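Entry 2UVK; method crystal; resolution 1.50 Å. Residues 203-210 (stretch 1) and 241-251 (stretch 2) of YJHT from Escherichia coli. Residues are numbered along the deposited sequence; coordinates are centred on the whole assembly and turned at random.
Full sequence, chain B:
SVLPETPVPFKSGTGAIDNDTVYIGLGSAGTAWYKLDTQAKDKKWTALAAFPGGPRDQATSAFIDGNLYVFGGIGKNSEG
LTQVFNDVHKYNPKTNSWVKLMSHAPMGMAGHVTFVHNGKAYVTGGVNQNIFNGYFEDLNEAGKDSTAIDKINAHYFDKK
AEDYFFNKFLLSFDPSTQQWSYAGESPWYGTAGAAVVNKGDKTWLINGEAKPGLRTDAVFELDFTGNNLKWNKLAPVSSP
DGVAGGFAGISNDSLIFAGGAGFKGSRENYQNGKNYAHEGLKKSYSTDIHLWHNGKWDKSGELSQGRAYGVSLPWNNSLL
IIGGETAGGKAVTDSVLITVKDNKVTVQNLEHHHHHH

Stretch 1 203-210: TWLINGEA
Stretch 2 (241-251) DGVAGGFAGIS

Stretch 1 enters already in an extended strand, which includes Thr203 to Ile206, then passes through Asn207 and Gly208 to a corner at Ala210. Stretch 2 starts as a loop at Asp241, and its later part, including Phe247 to Ser251, is strand. The two lie in one chain, and touching residues are at least 35 positions apart. The contact is modest, burying 297 Å² with both sides summed. The closest CA pair is Gly208 CA and Ala244 CA, 4.2 Å apart. Asn207 CA lies 5.8 Å from Gly242 CA. The strand portions stand farther apart and meet through side chains.

Thr203 has phi/psi of -132/142 and chi1 m. It does not reach stretch 2. Trp204 (-119/138) points its CA-to-CB bond toward stretch 2. Its chi1 is m and chi2 is -88°. Trp204 CZ3 approaches Ile250 CD1 at 4.2 Å, an apolar contact with the methyl set obliquely to the ring. Ile250 (-124/140) also points toward its partner, with chi1 t and chi2 at 149°, between wells. Trp204 NE1 is hydrogen-bonded elsewhere in the structure.

Leu205 (-119/112, chi1 m, chi2 t) is out of reach, as the alternation of an extended strand predicts. Ile206 (-111/120) points toward stretch 2 again, with chi1 m and chi2 t. Ile206 CD1 lies 4.2 Å from Ala248 CB, a plain apolar contact. Ala248 (-158/146) points toward stretch 1. Its neighbours Phe247 and Gly249 make no contact. Thus Trp204 and Ile206 pair with Ile250 and Ala248, so sequence order is reversed across the apolar contacts. The backbone of Ile206 is linked through water 1. The water accepts from Gly246 N at 3.0 Å and donates a weak bond to Ile206 O at 3.4 Å.

Asn207 turns to positive phi (57/-142). Its CA-to-CB bond points toward stretch 2, with chi1 m and chi2 24°. As modelled, Asn207 ND2 is 2.9 Å from Val243 N, but the amide is probably turned over, so its atom names carry little weight. The amide end also packs near Gly242, whose phi/psi is 81/169. Its positive phi favours glycine.

Gly208 (106/165) supplies the direct backbone hydrogen bond. Gly208 N donates to Val243 O at 2.9 Å, with an N-H...O angle of 158°, close enough to straight for a good bond. At these angles a CB would be jammed against the carbonyl O of Asn207, which calls for glycine. Val243 (-128/172, chi1 m) has its CA-to-CB bond directed away, yet its CG2 still comes 3.5 Å from Asn207 ND2 as modelled, while its carbonyl faces stretch 1. Gly208 CA also rests 4.0 Å from Ala244 CB.

Glu209 (-78/132) has chi1 m, chi2 t and chi3 -37°, and its CA-to-CB bond points sideways. Ala244 (-130/158) points toward it: Ala244 CB is 3.9 Å from Glu209 N and 4.1 Å from Glu209 CG. Aliphatic carbons meet there, while Glu209 OE2 is hydrogen-bonded elsewhere. Ala210 (-85/-22) turns the corner and makes no contact.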

# COMPACT_ATOMS: atom_id res chain seq x y z
N THR B 203 12.70 -11.88 16.39
CA THR B 203 11.27 -12.13 16.14
C THR B 203 11.15 -13.17 15.02
O THR B 203 11.91 -13.15 14.06
CB THR B 203 10.60 -10.84 15.73
OG1 THR B 203 10.67 -9.92 16.82
CG2 THR B 203 9.12 -11.10 15.29
N TRP B 204 10.17 -14.05 15.16
CA TRP B 204 9.89 -15.11 14.21
C TRP B 204 8.48 -14.95 13.63
O TRP B 204 7.57 -14.63 14.38
CB TRP B 204 10.02 -16.46 14.90
CG TRP B 204 11.39 -16.71 15.45
CD1 TRP B 204 12.43 -17.27 14.78
CD2 TRP B 204 11.87 -16.44 16.79
NE1 TRP B 204 13.53 -17.34 15.59
CE2 TRP B 204 13.22 -16.83 16.82
CE3 TRP B 204 11.30 -15.87 17.93
CZ2 TRP B 204 14.01 -16.70 17.98
CZ3 TRP B 204 12.09 -15.75 19.08
CH2 TRP B 204 13.43 -16.16 19.08
N LEU B 205 8.36 -15.15 12.32
CA LEU B 205 7.09 -15.08 11.54
C LEU B 205 6.86 -16.45 10.95
O LEU B 205 7.62 -16.89 10.08
CB LEU B 205 7.19 -14.04 10.43
CG LEU B 205 7.62 -12.62 10.82
CD1 LEU B 205 7.76 -11.75 9.56
CD2 LEU B 205 6.65 -12.01 11.80
N ILE B 206 5.83 -17.16 11.41
CA ILE B 206 5.64 -18.56 11.10
C ILE B 206 4.42 -18.79 10.20
O ILE B 206 3.28 -18.49 10.59
CB ILE B 206 5.53 -19.45 12.36
CG1 ILE B 206 6.70 -19.19 13.34
CG2 ILE B 206 5.44 -20.90 11.97
CD1 ILE B 206 6.53 -19.78 14.71
N ASN B 207 4.66 -19.34 9.03
CA ASN B 207 3.64 -19.70 8.07
C ASN B 207 2.77 -18.49 7.66
O ASN B 207 3.30 -17.39 7.53
CB ASN B 207 2.79 -20.88 8.58
CG ASN B 207 3.54 -22.21 8.61
OD1 ASN B 207 4.79 -22.29 8.68
ND2 ASN B 207 2.77 -23.26 8.57
N GLY B 208 1.45 -18.67 7.48
CA GLY B 208 0.59 -17.63 6.92
C GLY B 208 0.17 -17.87 5.49
O GLY B 208 0.76 -18.71 4.77
N GLU B 209 -0.83 -17.13 5.04
CA GLU B 209 -1.24 -17.17 3.64
C GLU B 209 -0.29 -16.36 2.80
O GLU B 209 0.03 -15.23 3.16
CB GLU B 209 -2.64 -16.58 3.44
CG GLU B 209 -3.77 -17.49 3.84
CD GLU B 209 -5.12 -16.99 3.29
OE1 GLU B 209 -5.32 -15.77 3.24
OE2 GLU B 209 -5.93 -17.81 2.81
N ALA B 210 0.18 -16.93 1.66
CA ALA B 210 0.89 -16.16 0.64
C ALA B 210 -0.03 -15.48 -0.35
O ALA B 210 0.34 -14.52 -0.99
CB ALA B 210 1.90 -17.05 -0.14
N ASP B 241 2.40 -27.82 3.08
CA ASP B 241 1.37 -26.85 2.68
C ASP B 241 1.35 -25.60 3.56
O ASP B 241 0.96 -24.54 3.09
CB ASP B 241 -0.04 -27.46 2.72
CG ASP B 241 -0.31 -28.44 1.57
OD1 ASP B 241 -0.16 -28.04 0.40
OD2 ASP B 241 -0.71 -29.58 1.87
N GLY B 242 1.73 -25.73 4.82
CA GLY B 242 1.68 -24.61 5.76
C GLY B 242 0.27 -24.46 6.28
O GLY B 242 -0.66 -25.10 5.81
N VAL B 243 0.15 -23.63 7.31
CA VAL B 243 -1.15 -23.22 7.85
C VAL B 243 -1.21 -21.71 7.92
O VAL B 243 -0.21 -21.01 7.73
CB VAL B 243 -1.41 -23.81 9.26
CG1 VAL B 243 -1.45 -25.33 9.21
CG2 VAL B 243 -0.36 -23.29 10.24
N ALA B 244 -2.39 -21.20 8.22
CA ALA B 244 -2.54 -19.83 8.64
C ALA B 244 -3.38 -19.81 9.93
O ALA B 244 -4.11 -20.75 10.22
CB ALA B 244 -3.15 -18.99 7.57
N GLY B 245 -3.25 -18.74 10.71
CA GLY B 245 -3.98 -18.66 11.96
C GLY B 245 -3.51 -19.62 13.03
O GLY B 245 -4.26 -19.96 13.94
N GLY B 246 -2.26 -20.06 12.93
CA GLY B 246 -1.67 -20.86 13.99
C GLY B 246 -1.34 -20.06 15.25
O GLY B 246 -1.35 -18.83 15.26
N PHE B 247 -1.02 -20.80 16.32
CA PHE B 247 -0.67 -20.26 17.63
C PHE B 247 0.82 -20.40 17.89
O PHE B 247 1.44 -21.38 17.46
CB PHE B 247 -1.43 -21.02 18.72
CG PHE B 247 -2.92 -20.94 18.57
CD1 PHE B 247 -3.65 -19.96 19.24
CD2 PHE B 247 -3.60 -21.87 17.80
CE1 PHE B 247 -5.01 -19.90 19.10
CE2 PHE B 247 -4.97 -21.78 17.66
CZ PHE B 247 -5.66 -20.82 18.33
N ALA B 248 1.39 -19.45 18.63
CA ALA B 248 2.85 -19.52 18.84
C ALA B 248 3.31 -18.77 20.06
O ALA B 248 2.71 -17.79 20.47
CB ALA B 248 3.58 -19.04 17.61
N GLY B 249 4.35 -19.32 20.69
CA GLY B 249 4.94 -18.69 21.83
C GLY B 249 6.30 -19.30 22.10
O GLY B 249 6.81 -20.10 21.32
N ILE B 250 6.91 -18.87 23.18
CA ILE B 250 8.25 -19.35 23.47
C ILE B 250 8.16 -19.96 24.84
O ILE B 250 7.43 -19.46 25.70
CB ILE B 250 9.29 -18.20 23.33
CG1 ILE B 250 10.72 -18.75 23.43
CG2 ILE B 250 9.01 -17.07 24.31
CD1 ILE B 250 11.72 -17.96 22.60
N SER B 251 8.85 -21.08 25.02
CA SER B 251 8.84 -21.78 26.29
C SER B 251 10.28 -22.14 26.59
O SER B 251 10.85 -23.02 25.95
CB SER B 251 7.97 -23.03 26.23
OG SER B 251 7.74 -23.57 27.51
O HOH W 1 0.03 -19.21 11.16